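PDB 4RS7: ParB-C from Sulfolobus sp. NOB8H2, which probably binds DNA through a histone-like, dimeric C-terminal domain and serves the segregation machinery of the archaeal plasmid pNOB8. Local coordinates for residues E4-Y7 with R8-S12; E24-A27 with E28-Y31; D53-L56 with K57-G60; E68-Y71 with E72-P76. All blocks are in the same frame, centred on the assembly; numbering follows the deposited sequence.

Interaction 1 of 4, residues E4-Y7 with R8-S12; sequences ESLY and RAMPS
Arg8 folds back over the turn that begins at Glu4, and its guanidinium lies flat above the main chain: Glu4 O sits 3.6 Å above the plane, over the centre of the group. A bend at chi3 (-63°) turns the arginine back in this way. Beside it NH1 rests on the methylene of Glu4, with CG 3.6 Å away, while the nearer carboxylate oxygen, OE2, stays 4.9 Å from NH1, so the opposite charges are close without making contact. At the guanidinium edge, in plane, one water accepts from NH2 at 2.8 Å and also bonds Ser5 OG, which has a further hydrogen bond to Ala1 O. Two residues along the chain from the Glu4–Arg8 pair, Leu6 CD1 packs against the selenium (SE) of selenomethionine Met10 at 3.9 Å.

The backbone positions these groups. Arg8 N and Ala9 N bond to Glu4 O and Ser5 O, and the short Met10 N to Leu6 O bond, 2.7 Å, comes at the end of helix 2-9. Met10 leaves helical geometry and is at the same time the N-cap of helix 11-18. Leu6 and Ala9 face Trp34 of helix 24-50, whereas Met10 and Pro11 pack on Glu72 of the second subunit. The chemistry is thus divided: a water-bridged arginine lies on the exposed side, probably drawn only loosely by the glutamate, and an apolar leucine–selenomethionine pair is buried where helix 2-9 gives way to helix 11-18.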
ATOM      1  N   GLU A   4      -3.879  19.628 -13.254  1.00 28.39           N
ATOM      2  CA  GLU A   4      -4.353  20.423 -12.134  1.00 27.86           C
ATOM      3  C   GLU A   4      -4.649  19.539 -10.925  1.00 24.70           C
ATOM      4  O   GLU A   4      -4.369  19.918  -9.789  1.00 22.01           O
ATOM      5  CB  GLU A   4      -5.580  21.243 -12.517  1.00 29.07           C
ATOM      6  CG  GLU A   4      -5.569  22.633 -11.908  1.00 41.09           C
ATOM      7  CD  GLU A   4      -4.243  23.346 -12.133  1.00 49.93           C
ATOM      8  OE1 GLU A   4      -3.737  23.320 -13.276  1.00 50.23           O
ATOM      9  OE2 GLU A   4      -3.701  23.922 -11.164  1.00 51.73           O
ATOM     10  N   SER A   5      -5.218  18.364 -11.173  1.00 24.24           N
ATOM     11  CA  SER A   5      -5.497  17.421 -10.095  1.00 27.27           C
ATOM     12  C   SER A   5      -4.187  16.937  -9.488  1.00 19.35           C
ATOM     13  O   SER A   5      -4.036  16.893  -8.269  1.00 23.71           O
ATOM     14  CB  SER A   5      -6.312  16.235 -10.607  1.00 26.40           C
ATOM     15  OG  SER A   5      -7.623  16.634 -10.964  1.00 39.54           O
ATOM     16  N   LEU A   6      -3.242  16.589 -10.353  1.00 17.41           N
ATOM     17  CA  LEU A   6      -1.929  16.128  -9.915  1.00 21.93           C
ATOM     18  C   LEU A   6      -1.236  17.169  -9.038  1.00 21.09           C
ATOM     19  O   LEU A   6      -0.698  16.842  -7.978  1.00 20.06           O
ATOM     20  CB  LEU A   6      -1.053  15.796 -11.123  1.00 15.91           C
ATOM     21  CG  LEU A   6       0.384  15.390 -10.788  1.00 22.37           C
ATOM     22  CD1 LEU A   6       0.402  14.039 -10.080  1.00 21.07           C
ATOM     23  CD2 LEU A   6       1.244  15.356 -12.041  1.00 20.59           C
ATOM     24  N   TYR A   7      -1.256  18.423  -9.479  1.00 22.22           N
ATOM     25  CA  TYR A   7      -0.586  19.497  -8.749  1.00 18.88           C
ATOM     26  C   TYR A   7      -1.187  19.724  -7.367  1.00 24.08           C
ATOM     27  O   TYR A   7      -0.467  20.016  -6.412  1.00 22.54           O
ATOM     28  CB  TYR A   7      -0.603  20.792  -9.559  1.00 24.85           C
ATOM     29  CG  TYR A   7       0.214  20.722 -10.829  1.00 27.83           C
ATOM     30  CD1 TYR A   7      -0.082  21.538 -11.913  1.00 29.47           C
ATOM     31  CD2 TYR A   7       1.284  19.842 -10.943  1.00 23.06           C
ATOM     32  CE1 TYR A   7       0.661  21.479 -13.076  1.00 27.94           C
ATOM     33  CE2 TYR A   7       2.034  19.776 -12.103  1.00 22.96           C
ATOM     34  CZ  TYR A   7       1.715  20.597 -13.166  1.00 32.68           C
ATOM     35  OH  TYR A   7       2.455  20.541 -14.324  1.00 23.47           O
ATOM     36  N   ARG A   8      -2.507  19.602  -7.257  1.00 23.46           N
ATOM     37  CA  ARG A   8      -3.156  19.735  -5.957  1.00 25.81           C
ATOM     38  C   ARG A   8      -2.745  18.603  -5.024  1.00 24.66           C
ATOM     39  O   ARG A   8      -2.525  18.817  -3.829  1.00 20.44           O
ATOM     40  CB  ARG A   8      -4.682  19.786  -6.098  1.00 25.38           C
ATOM     41  CG  ARG A   8      -5.221  21.154  -6.508  1.00 37.95           C
ATOM     42  CD  ARG A   8      -6.743  21.199  -6.431  1.00 40.77           C
ATOM     43  NE  ARG A   8      -7.360  20.259  -7.361  1.00 43.29           N
ATOM     44  CZ  ARG A   8      -7.748  20.571  -8.594  1.00 50.21           C
ATOM     45  NH1 ARG A   8      -7.588  21.807  -9.053  1.00 48.06           N
ATOM     46  NH2 ARG A   8      -8.301  19.648  -9.370  1.00 41.23           N
ATOM     47  N   ALA A   9      -2.636  17.399  -5.576  1.00 22.67           N
ATOM     48  CA  ALA A   9      -2.281  16.227  -4.784  1.00 23.58           C
ATOM     49  C   ALA A   9      -0.785  16.168  -4.485  1.00 23.88           C
ATOM     50  O   ALA A   9      -0.378  15.643  -3.452  1.00 19.04           O
ATOM     51  CB  ALA A   9      -2.732  14.953  -5.485  1.00 18.33           C
HETATM   52  N   MSE A  10       0.027  16.717  -5.385  1.00 18.43           N
HETATM   53  CA  MSE A  10       1.476  16.639  -5.243  1.00 20.52           C
HETATM   54  C   MSE A  10       2.145  18.003  -5.424  1.00 16.53           C
HETATM   55  O   MSE A  10       2.650  18.316  -6.506  1.00 15.51           O
HETATM   56  CB  MSE A  10       2.055  15.617  -6.231  1.00 14.16           C
HETATM   57  CG  MSE A  10       1.439  14.219  -6.104  1.00 17.68           C
HETATM   58 SE   MSE A  10       2.449  12.836  -7.032  1.00 21.91          SE
HETATM   59  CE  MSE A  10       4.123  12.987  -6.024  1.00  9.43           C
ATOM     60  N   PRO A  11       2.148  18.819  -4.357  1.00 19.15           N
ATOM     61  CA  PRO A  11       2.779  20.143  -4.373  1.00 19.88           C
ATOM     62  C   PRO A  11       4.252  20.081  -4.767  1.00 20.69           C
ATOM     63  O   PRO A  11       4.762  21.032  -5.355  1.00 18.92           O
ATOM     64  CB  PRO A  11       2.649  20.609  -2.919  1.00 23.11           C
ATOM     65  CG  PRO A  11       1.484  19.869  -2.389  1.00 26.19           C
ATOM     66  CD  PRO A  11       1.502  18.532  -3.064  1.00 15.94           C
ATOM     67  N   SER A  12       4.923  18.977  -4.446  1.00 19.37           N
ATOM     68  CA  SER A  12       6.342  18.828  -4.764  1.00 25.99           C
ATOM     69  C   SER A  12       6.576  18.793  -6.265  1.00 19.66           C
ATOM     70  O   SER A  12       7.578  19.310  -6.756  1.00 16.43           O
ATOM     71  CB  SER A  12       6.917  17.564  -4.123  1.00 22.74           C
ATOM     72  OG  SER A  12       6.960  17.695  -2.714  1.00 42.61           O
TER
HETATM   73  O   HOH W   1      -8.770  17.195  -8.160  1.00 39.54           O

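Interaction 2 of 4, residues E24-A27 with E28-Y31; sequences EKDA and EKVY
Glu28 lays its side chain back over the preceding turn of helix 24-50, its CG 3.2 Å from Glu24 O and its OE1 3.9 Å from CG of Lys25. Its CG stands opposite the carbonyl carbon and beside the backbone N (chi1 -66°), and the chain is extended beyond that point, which takes the carboxylate slantwise across the Lys25 chain. The two side chains touch through aliphatic carbon and carboxylate oxygen; Lys25 NZ, swung off by bends at chi2 and chi3, remains 5.9 Å from Glu28 OE1.

Charges of like sign also come near each other here. Glu24 OE2 and Glu28 OE2 are 4.4 Å apart, probably a mild repulsion in this exposed setting, and Lys25 NZ lies 5.2 Å from Lys29 NZ. Lys29 starts back over the same turn, its CG 3.5 Å from Lys25 O.

Ala27 and Val30 form a buried apolar strip. Val30 puts CG2 against Asp26 O at 3.4 Å, and its N bonds to that same oxygen in the carbonyl plane, at an N-H...O angle of 161°. Ala27 packs on Leu3 and Tyr7 of helix 2-9, Val30 on Leu6 and on Met73 of the second subunit. Tyr31, partly exposed, bonds through its OH to Arg35 NE. Four successive i to i+4 backbone bonds, from Glu28 to Tyr31, join these residues into the amphipathic first turns of the long helix 24-50, the central helix expected of a histone-like fold.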
ATOM      1  N   GLU A  24       6.398  19.772 -18.746  1.00 23.73           N
ATOM      2  CA  GLU A  24       4.979  19.465 -18.666  1.00 30.36           C
ATOM      3  C   GLU A  24       4.705  18.029 -19.109  1.00 32.12           C
ATOM      4  O   GLU A  24       3.878  17.341 -18.512  1.00 35.07           O
ATOM      5  CB  GLU A  24       4.165  20.461 -19.495  1.00 42.08           C
ATOM      6  CG  GLU A  24       2.659  20.311 -19.354  1.00 41.67           C
ATOM      7  CD  GLU A  24       1.899  21.460 -19.992  1.00 60.14           C
ATOM      8  OE1 GLU A  24       2.022  22.600 -19.495  1.00 57.11           O
ATOM      9  OE2 GLU A  24       1.183  21.224 -20.989  1.00 60.27           O
ATOM     10  N   LYS A  25       5.402  17.574 -20.147  1.00 27.41           N
ATOM     11  CA  LYS A  25       5.286  16.182 -20.574  1.00 31.38           C
ATOM     12  C   LYS A  25       5.756  15.257 -19.461  1.00 35.09           C
ATOM     13  O   LYS A  25       5.174  14.197 -19.237  1.00 31.64           O
ATOM     14  CB  LYS A  25       6.088  15.916 -21.849  1.00 38.71           C
ATOM     15  CG  LYS A  25       5.254  15.917 -23.122  1.00 45.47           C
ATOM     16  CD  LYS A  25       5.806  14.926 -24.139  1.00 46.22           C
ATOM     17  CE  LYS A  25       5.738  13.499 -23.608  1.00 52.87           C
ATOM     18  NZ  LYS A  25       6.287  12.501 -24.570  1.00 51.33           N
ATOM     19  N   ASP A  26       6.819  15.661 -18.771  1.00 31.31           N
ATOM     20  CA  ASP A  26       7.281  14.938 -17.593  1.00 30.22           C
ATOM     21  C   ASP A  26       6.139  14.789 -16.594  1.00 22.76           C
ATOM     22  O   ASP A  26       5.882  13.697 -16.092  1.00 28.99           O
ATOM     23  CB  ASP A  26       8.446  15.674 -16.920  1.00 33.37           C
ATOM     24  CG  ASP A  26       9.762  15.502 -17.658  1.00 38.07           C
ATOM     25  OD1 ASP A  26       9.903  14.519 -18.414  1.00 35.55           O
ATOM     26  OD2 ASP A  26      10.663  16.350 -17.465  1.00 37.98           O
ATOM     27  N   ALA A  27       5.463  15.899 -16.305  1.00 23.67           N
ATOM     28  CA  ALA A  27       4.364  15.903 -15.345  1.00 23.86           C
ATOM     29  C   ALA A  27       3.215  15.006 -15.804  1.00 29.22           C
ATOM     30  O   ALA A  27       2.512  14.416 -14.979  1.00 21.30           O
ATOM     31  CB  ALA A  27       3.869  17.326 -15.105  1.00 22.26           C
ATOM     32  N   GLU A  28       3.030  14.913 -17.119  1.00 26.19           N
ATOM     33  CA  GLU A  28       1.992  14.066 -17.701  1.00 27.92           C
ATOM     34  C   GLU A  28       2.256  12.594 -17.405  1.00 25.23           C
ATOM     35  O   GLU A  28       1.328  11.826 -17.146  1.00 25.04           O
ATOM     36  CB  GLU A  28       1.892  14.289 -19.215  1.00 28.83           C
ATOM     37  CG  GLU A  28       1.402  15.675 -19.604  1.00 40.52           C
ATOM     38  CD  GLU A  28       1.255  15.856 -21.105  1.00 40.41           C
ATOM     39  OE1 GLU A  28       1.693  14.968 -21.867  1.00 37.00           O
ATOM     40  OE2 GLU A  28       0.697  16.892 -21.522  1.00 57.11           O
ATOM     41  N   LYS A  29       3.527  12.211 -17.453  1.00 22.82           N
ATOM     42  CA  LYS A  29       3.940  10.857 -17.105  1.00 20.33           C
ATOM     43  C   LYS A  29       3.671  10.585 -15.630  1.00 24.78           C
ATOM     44  O   LYS A  29       3.153   9.530 -15.269  1.00 20.23           O
ATOM     45  CB  LYS A  29       5.429  10.665 -17.399  1.00 30.92           C
ATOM     46  CG  LYS A  29       5.796  10.733 -18.875  1.00 40.90           C
ATOM     47  CD  LYS A  29       7.290  10.973 -19.049  1.00 48.54           C
ATOM     48  CE  LYS A  29       7.747  10.682 -20.469  1.00 52.69           C
ATOM     49  NZ  LYS A  29       7.743   9.221 -20.760  1.00 51.28           N
ATOM     50  N   VAL A  30       4.029  11.547 -14.784  1.00 22.50           N
ATOM     51  CA  VAL A  30       3.825  11.434 -13.342  1.00 21.11           C
ATOM     52  C   VAL A  30       2.345  11.257 -13.010  1.00 18.37           C
ATOM     53  O   VAL A  30       1.988  10.465 -12.139  1.00 18.99           O
ATOM     54  CB  VAL A  30       4.378  12.670 -12.604  1.00 20.48           C
ATOM     55  CG1 VAL A  30       4.046  12.612 -11.120  1.00 15.54           C
ATOM     56  CG2 VAL A  30       5.884  12.786 -12.821  1.00 17.66           C
ATOM     57  N   TYR A  31       1.487  11.996 -13.706  1.00 17.65           N
ATOM     58  CA  TYR A  31       0.047  11.848 -13.534  1.00 18.96           C
ATOM     59  C   TYR A  31      -0.381  10.395 -13.713  1.00 15.67           C
ATOM     60  O   TYR A  31      -1.085   9.834 -12.877  1.00 21.23           O
ATOM     61  CB  TYR A  31      -0.715  12.718 -14.536  1.00 25.40           C
ATOM     62  CG  TYR A  31      -2.202  12.451 -14.534  1.00 20.35           C
ATOM     63  CD1 TYR A  31      -3.044  13.132 -13.667  1.00 25.16           C
ATOM     64  CD2 TYR A  31      -2.762  11.506 -15.385  1.00 22.79           C
ATOM     65  CE1 TYR A  31      -4.398  12.892 -13.652  1.00 25.09           C
ATOM     66  CE2 TYR A  31      -4.122  11.257 -15.377  1.00 27.05           C
ATOM     67  CZ  TYR A  31      -4.935  11.956 -14.507  1.00 26.24           C
ATOM     68  OH  TYR A  31      -6.289  11.720 -14.480  1.00 25.15           O
TER

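Interaction 3 of 4, residues D53-L56 with K57-G60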
ATOM      1  N   ASP A  53     -11.501 -10.733   5.638  1.00 16.00           N
ATOM      2  CA  ASP A  53     -12.666  -9.984   6.104  1.00 19.08           C
ATOM      3  C   ASP A  53     -13.878 -10.903   6.245  1.00 22.88           C
ATOM      4  O   ASP A  53     -14.700 -10.722   7.141  1.00 21.07           O
ATOM      5  CB  ASP A  53     -13.002  -8.814   5.180  1.00 15.89           C
ATOM      6  CG  ASP A  53     -13.995  -7.846   5.808  1.00 23.94           C
ATOM      7  OD1 ASP A  53     -13.775  -7.430   6.963  1.00 21.41           O
ATOM      8  OD2 ASP A  53     -14.997  -7.499   5.149  1.00 22.41           O
ATOM      9  N   LEU A  54     -13.988 -11.886   5.358  1.00 19.63           N
ATOM     10  CA  LEU A  54     -15.121 -12.804   5.397  1.00 20.40           C
ATOM     11  C   LEU A  54     -15.014 -13.698   6.623  1.00 23.86           C
ATOM     12  O   LEU A  54     -15.990 -13.907   7.344  1.00 25.30           O
ATOM     13  CB  LEU A  54     -15.180 -13.652   4.128  1.00 20.45           C
ATOM     14  CG  LEU A  54     -15.375 -12.895   2.813  1.00 22.81           C
ATOM     15  CD1 LEU A  54     -15.317 -13.861   1.635  1.00 24.24           C
ATOM     16  CD2 LEU A  54     -16.683 -12.122   2.818  1.00 22.74           C
ATOM     17  N   LEU A  55     -13.817 -14.222   6.849  1.00 22.43           N
ATOM     18  CA  LEU A  55     -13.541 -15.038   8.022  1.00 27.80           C
ATOM     19  C   LEU A  55     -13.923 -14.313   9.317  1.00 25.22           C
ATOM     20  O   LEU A  55     -14.634 -14.862  10.157  1.00 26.07           O
ATOM     21  CB  LEU A  55     -12.064 -15.439   8.046  1.00 21.76           C
ATOM     22  CG  LEU A  55     -11.556 -16.215   9.258  1.00 28.78           C
ATOM     23  CD1 LEU A  55     -12.226 -17.580   9.343  1.00 25.14           C
ATOM     24  CD2 LEU A  55     -10.044 -16.355   9.187  1.00 28.60           C
ATOM     25  N   LEU A  56     -13.458 -13.078   9.469  1.00 21.88           N
ATOM     26  CA  LEU A  56     -13.720 -12.316  10.687  1.00 23.23           C
ATOM     27  C   LEU A  56     -15.195 -11.944  10.818  1.00 27.44           C
ATOM     28  O   LEU A  56     -15.718 -11.828  11.925  1.00 24.08           O
ATOM     29  CB  LEU A  56     -12.846 -11.066  10.739  1.00 19.67           C
ATOM     30  CG  LEU A  56     -11.344 -11.344  10.679  1.00 18.55           C
ATOM     31  CD1 LEU A  56     -10.563 -10.045  10.632  1.00 14.76           C
ATOM     32  CD2 LEU A  56     -10.914 -12.193  11.870  1.00 21.40           C
ATOM     33  N   LYS A  57     -15.862 -11.763   9.684  1.00 25.87           N
ATOM     34  CA  LYS A  57     -17.291 -11.484   9.677  1.00 23.67           C
ATOM     35  C   LYS A  57     -18.036 -12.648  10.302  1.00 28.61           C
ATOM     36  O   LYS A  57     -18.921 -12.459  11.138  1.00 34.00           O
ATOM     37  CB  LYS A  57     -17.787 -11.311   8.244  1.00 24.48           C
ATOM     38  CG  LYS A  57     -18.543 -10.042   7.984  1.00 36.39           C
ATOM     39  CD  LYS A  57     -17.572  -8.940   7.694  1.00 40.97           C
ATOM     40  CE  LYS A  57     -18.094  -7.987   6.645  1.00 39.95           C
ATOM     41  NZ  LYS A  57     -17.170  -6.844   6.576  1.00 50.22           N
ATOM     42  N   ARG A  58     -17.675 -13.855   9.881  1.00 26.65           N
ATOM     43  CA  ARG A  58     -18.351 -15.068  10.320  1.00 29.60           C
ATOM     44  C   ARG A  58     -18.293 -15.248  11.829  1.00 34.31           C
ATOM     45  O   ARG A  58     -19.225 -15.767  12.434  1.00 32.97           O
ATOM     46  CB  ARG A  58     -17.754 -16.294   9.623  1.00 25.94           C
ATOM     47  CG  ARG A  58     -17.855 -16.268   8.107  1.00 38.26           C
ATOM     48  CD  ARG A  58     -17.369 -17.567   7.501  1.00 46.88           C
ATOM     49  NE  ARG A  58     -16.857 -17.383   6.145  1.00 49.03           N
ATOM     50  CZ  ARG A  58     -15.681 -17.831   5.720  1.00 44.33           C
ATOM     51  NH1 ARG A  58     -14.890 -18.507   6.540  1.00 41.08           N
ATOM     52  NH2 ARG A  58     -15.301 -17.609   4.471  1.00 47.41           N
ATOM     53  N   ILE A  59     -17.193 -14.815  12.435  1.00 31.98           N
ATOM     54  CA  ILE A  59     -17.013 -14.997  13.871  1.00 34.01           C
ATOM     55  C   ILE A  59     -17.517 -13.806  14.686  1.00 35.27           C
ATOM     56  O   ILE A  59     -17.353 -13.765  15.903  1.00 48.15           O
ATOM     57  CB  ILE A  59     -15.558 -15.334  14.241  1.00 26.06           C
ATOM     58  CG1 ILE A  59     -14.637 -14.156  13.938  1.00 31.73           C
ATOM     59  CG2 ILE A  59     -15.100 -16.569  13.490  1.00 30.00           C
ATOM     60  CD1 ILE A  59     -13.200 -14.399  14.354  1.00 22.82           C
ATOM     61  N   GLY A  60     -18.121 -12.836  14.007  1.00 30.26           N
ATOM     62  CA  GLY A  60     -18.873 -11.792  14.678  1.00 32.87           C
ATOM     63  C   GLY A  60     -18.188 -10.460  14.920  1.00 35.15           C
ATOM     64  O   GLY A  60     -18.764  -9.586  15.564  1.00 34.87           O
TER
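Asp53 holds CG opposite its backbone N (chi1 -167°), and Lys57 bends at chi2 and chi3, so that carboxylate and ammonium meet one turn apart in a salt bridge. Lys57 NZ reaches Asp53 OD2 at 2.7 Å on its syn side, 25° out of the carboxylate plane, and Lys57 CD rests 3.4 Å from Asp53 O. Asp53 OD1 makes a second salt bridge to Arg66 NE of helix 63-74, so one buried carboxylate serves two cations, Lys57 and Arg66, whose like charges lie close together and are probably offset by it. With an asparagine here both salt bridges would probably be lost, and the neighbouring Lys57 and Arg66 would be left to repel each other without a negative charge to offset them.

Arg58 runs over the helix on another side: its CG lies 3.1 Å from Leu54 O, and one guanidinium face covers the main chain at Leu54 and Leu55. Leu56 and Ile59 run alongside each other in one direction, Leu56 CD2 4.0 Å from Ile59 CD1. Both reach the second subunit, Leu56 packing on Leu16 and Ile59 on Leu22.

Past Arg58 the chain unwinds. Ile59 N makes only weak bonds, to Leu55 O and Leu56 O, whereas Gly60 N bonds to Lys57 O at 3.0 Å. At phi 98° a side chain on Gly60 would press against the carbonyl oxygen of Ile59. This positive-phi glycine completes a Schellman motif, the C-terminal cap of helix 52-58.

Interaction 4 of 4, residues E68-Y71 with E72-P76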
ATOM      1  N   GLU A  68      -9.262  -2.740  12.273  1.00 18.86           N
ATOM      2  CA  GLU A  68      -8.080  -2.700  13.123  1.00 17.96           C
ATOM      3  C   GLU A  68      -7.135  -3.843  12.781  1.00 16.71           C
ATOM      4  O   GLU A  68      -5.916  -3.675  12.756  1.00 13.44           O
ATOM      5  CB  GLU A  68      -8.483  -2.769  14.599  1.00 25.91           C
ATOM      6  CG  GLU A  68      -9.189  -1.517  15.088  1.00 25.60           C
ATOM      7  CD  GLU A  68      -9.721  -1.640  16.502  1.00 37.35           C
ATOM      8  OE1 GLU A  68      -9.678  -2.753  17.071  1.00 47.34           O
ATOM      9  OE2 GLU A  68     -10.182  -0.614  17.046  1.00 46.22           O
ATOM     10  N   ILE A  69      -7.705  -5.012  12.519  1.00 11.76           N
ATOM     11  CA  ILE A  69      -6.906  -6.171  12.157  1.00 13.43           C
ATOM     12  C   ILE A  69      -6.233  -5.988  10.791  1.00 13.24           C
ATOM     13  O   ILE A  69      -5.066  -6.345  10.617  1.00 11.45           O
ATOM     14  CB  ILE A  69      -7.738  -7.471  12.235  1.00 13.68           C
ATOM     15  CG1 ILE A  69      -8.104  -7.748  13.700  1.00 14.86           C
ATOM     16  CG2 ILE A  69      -6.961  -8.644  11.650  1.00 15.54           C
ATOM     17  CD1 ILE A  69      -8.907  -9.010  13.919  1.00 20.50           C
ATOM     18  N   PHE A  70      -6.959  -5.413   9.835  1.00 12.14           N
ATOM     19  CA  PHE A  70      -6.370  -5.072   8.538  1.00 12.07           C
ATOM     20  C   PHE A  70      -5.123  -4.210   8.705  1.00 12.05           C
ATOM     21  O   PHE A  70      -4.075  -4.506   8.135  1.00 12.40           O
ATOM     22  CB  PHE A  70      -7.384  -4.350   7.643  1.00 14.98           C
ATOM     23  CG  PHE A  70      -6.786  -3.767   6.381  1.00 14.20           C
ATOM     24  CD1 PHE A  70      -6.569  -4.561   5.268  1.00 13.60           C
ATOM     25  CD2 PHE A  70      -6.454  -2.420   6.307  1.00 16.20           C
ATOM     26  CE1 PHE A  70      -6.030  -4.032   4.107  1.00 12.92           C
ATOM     27  CE2 PHE A  70      -5.914  -1.885   5.146  1.00 14.95           C
ATOM     28  CZ  PHE A  70      -5.703  -2.691   4.048  1.00 13.63           C
ATOM     29  N   TYR A  71      -5.230  -3.146   9.492  1.00 13.89           N
ATOM     30  CA  TYR A  71      -4.099  -2.238   9.652  1.00 11.92           C
ATOM     31  C   TYR A  71      -2.943  -2.909  10.393  1.00 12.85           C
ATOM     32  O   TYR A  71      -1.776  -2.649  10.107  1.00 12.98           O
ATOM     33  CB  TYR A  71      -4.528  -0.920  10.309  1.00 17.21           C
ATOM     34  CG  TYR A  71      -5.306  -0.028   9.356  1.00 18.84           C
ATOM     35  CD1 TYR A  71      -6.672   0.159   9.504  1.00 16.17           C
ATOM     36  CD2 TYR A  71      -4.674   0.599   8.291  1.00 22.99           C
ATOM     37  CE1 TYR A  71      -7.389   0.962   8.626  1.00 17.31           C
ATOM     38  CE2 TYR A  71      -5.383   1.402   7.402  1.00 20.82           C
ATOM     39  CZ  TYR A  71      -6.740   1.582   7.579  1.00 21.77           C
ATOM     40  OH  TYR A  71      -7.455   2.378   6.703  1.00 21.26           O
ATOM     41  N   GLU A  72      -3.269  -3.789  11.330  1.00 17.30           N
ATOM     42  CA  GLU A  72      -2.238  -4.565  12.007  1.00 15.24           C
ATOM     43  C   GLU A  72      -1.490  -5.419  10.992  1.00 15.41           C
ATOM     44  O   GLU A  72      -0.275  -5.589  11.089  1.00 12.96           O
ATOM     45  CB  GLU A  72      -2.850  -5.443  13.099  1.00 17.02           C
ATOM     46  CG  GLU A  72      -1.832  -6.177  13.955  1.00 19.92           C
ATOM     47  CD  GLU A  72      -2.473  -6.829  15.167  1.00 21.81           C
ATOM     48  OE1 GLU A  72      -2.840  -6.099  16.109  1.00 26.58           O
ATOM     49  OE2 GLU A  72      -2.628  -8.066  15.172  1.00 17.62           O
HETATM   50  N   MSE A  73      -2.219  -5.942  10.010  1.00 14.00           N
HETATM   51  CA  MSE A  73      -1.622  -6.801   8.991  1.00 16.40           C
HETATM   52  C   MSE A  73      -0.729  -6.041   8.011  1.00 16.78           C
HETATM   53  O   MSE A  73       0.343  -6.527   7.643  1.00 15.52           O
HETATM   54  CB  MSE A  73      -2.703  -7.556   8.206  1.00 11.46           C
HETATM   55  CG  MSE A  73      -2.150  -8.395   7.051  1.00 14.40           C
HETATM   56 SE   MSE A  73      -3.538  -9.259   5.985  1.00 19.83          SE
HETATM   57  CE  MSE A  73      -4.020 -10.709   7.208  1.00 17.23           C
ATOM     58  N   VAL A  74      -1.163  -4.856   7.588  1.00 16.33           N
ATOM     59  CA  VAL A  74      -0.525  -4.210   6.438  1.00 14.32           C
ATOM     60  C   VAL A  74       0.300  -2.954   6.732  1.00 15.36           C
ATOM     61  O   VAL A  74       1.031  -2.488   5.865  1.00 16.16           O
ATOM     62  CB  VAL A  74      -1.549  -3.897   5.320  1.00 15.57           C
ATOM     63  CG1 VAL A  74      -2.315  -5.164   4.940  1.00 12.66           C
ATOM     64  CG2 VAL A  74      -2.508  -2.787   5.759  1.00 14.42           C
ATOM     65  N   ARG A  75       0.192  -2.405   7.936  1.00 12.75           N
ATOM     66  CA  ARG A  75       0.949  -1.197   8.263  1.00 17.20           C
ATOM     67  C   ARG A  75       2.443  -1.291   7.903  1.00 16.15           C
ATOM     68  O   ARG A  75       3.007  -0.350   7.348  1.00 17.99           O
ATOM     69  CB  ARG A  75       0.772  -0.810   9.734  1.00 19.93           C
ATOM     70  CG  ARG A  75       1.731   0.282  10.197  1.00 30.02           C
ATOM     71  CD  ARG A  75       1.667   1.513   9.298  1.00 20.41           C
ATOM     72  NE  ARG A  75       2.622   2.537   9.714  1.00 26.90           N
ATOM     73  CZ  ARG A  75       3.877   2.615   9.282  1.00 24.80           C
ATOM     74  NH1 ARG A  75       4.342   1.732   8.408  1.00 19.94           N
ATOM     75  NH2 ARG A  75       4.671   3.581   9.722  1.00 23.27           N
ATOM     76  N   PRO A  76       3.091  -2.421   8.225  1.00 16.63           N
ATOM     77  CA  PRO A  76       4.512  -2.550   7.878  1.00 18.78           C
ATOM     78  C   PRO A  76       4.776  -2.458   6.373  1.00 18.47           C
ATOM     79  O   PRO A  76       5.911  -2.211   5.972  1.00 19.61           O
ATOM     80  CB  PRO A  76       4.869  -3.953   8.387  1.00 19.49           C
ATOM     81  CG  PRO A  76       3.884  -4.218   9.473  1.00 18.29           C
ATOM     82  CD  PRO A  76       2.608  -3.572   9.004  1.00 15.65           C
TER
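Val74 sets CG2 over one face of the Phe70 ring in a CH-pi contact, 3.8 Å from the centroid and 22° off the ring normal. The nearest ring atoms are CE2 and CZ, each 3.6 Å from that methyl. Phe70 has its CG opposite the backbone N (chi1 171°), which swings the ring forward along the helix toward the residue one turn later. Its CD2 in turn stands 3.9 Å above the centre of the neighbouring Tyr71 ring, and the Phe70 ring meets Trp48 of helix 24-50 edge-to-face and packs on Leu80 of the second subunit. An alanine in place of Phe70 would probably leave Val74 CG2 without its aromatic cover and open a gap beside Trp48.

Backbone hydrogen bonds form the second group. Glu72, Met73, Val74 and Arg75 each donate to the carbonyl four residues earlier. Phe70 O takes the Val74 bond at 3.0 Å and also has Val74 CG2 at 3.3 Å, so valine touches its partner through main chain and side chain alike.

The polar ends of Tyr71 and Glu72 are engaged by the second subunit: Tyr71 OH bonds to Leu80 N there, and Glu72 bonds through OE2 to Ser12 N and through OE1 to Ser12 OG of that chain. The contact therefore joins two chemistries on one short helix, a buried aromatic–aliphatic pair whose ring meets both Trp48 of its own chain and Leu80 of the other, and polar groups that bind the partner subunit directly.

In the fold
The four contacts follow one another along an all-helical chain. Interaction 1 joins the end of helix 2-9 to helix 11-18; interaction 2 lies on the first turns of helix 24-50 and touches interaction 1, Leu6 CD2 lying 3.3 Å from Ala27 O, with centres 11 Å apart. Interactions 3 and 4, on helices 52-58 and 63-74, form a second pair, centres 16 Å apart, joined through Leu56 and Ile69. The pairs lie on opposite sides of the chain's centre, interactions 2 and 3 being 43 Å apart between centres, with the long helix 24-50 spanning between. All four touch the second subunit, so both ends of the elongated chain contribute to dimerisation.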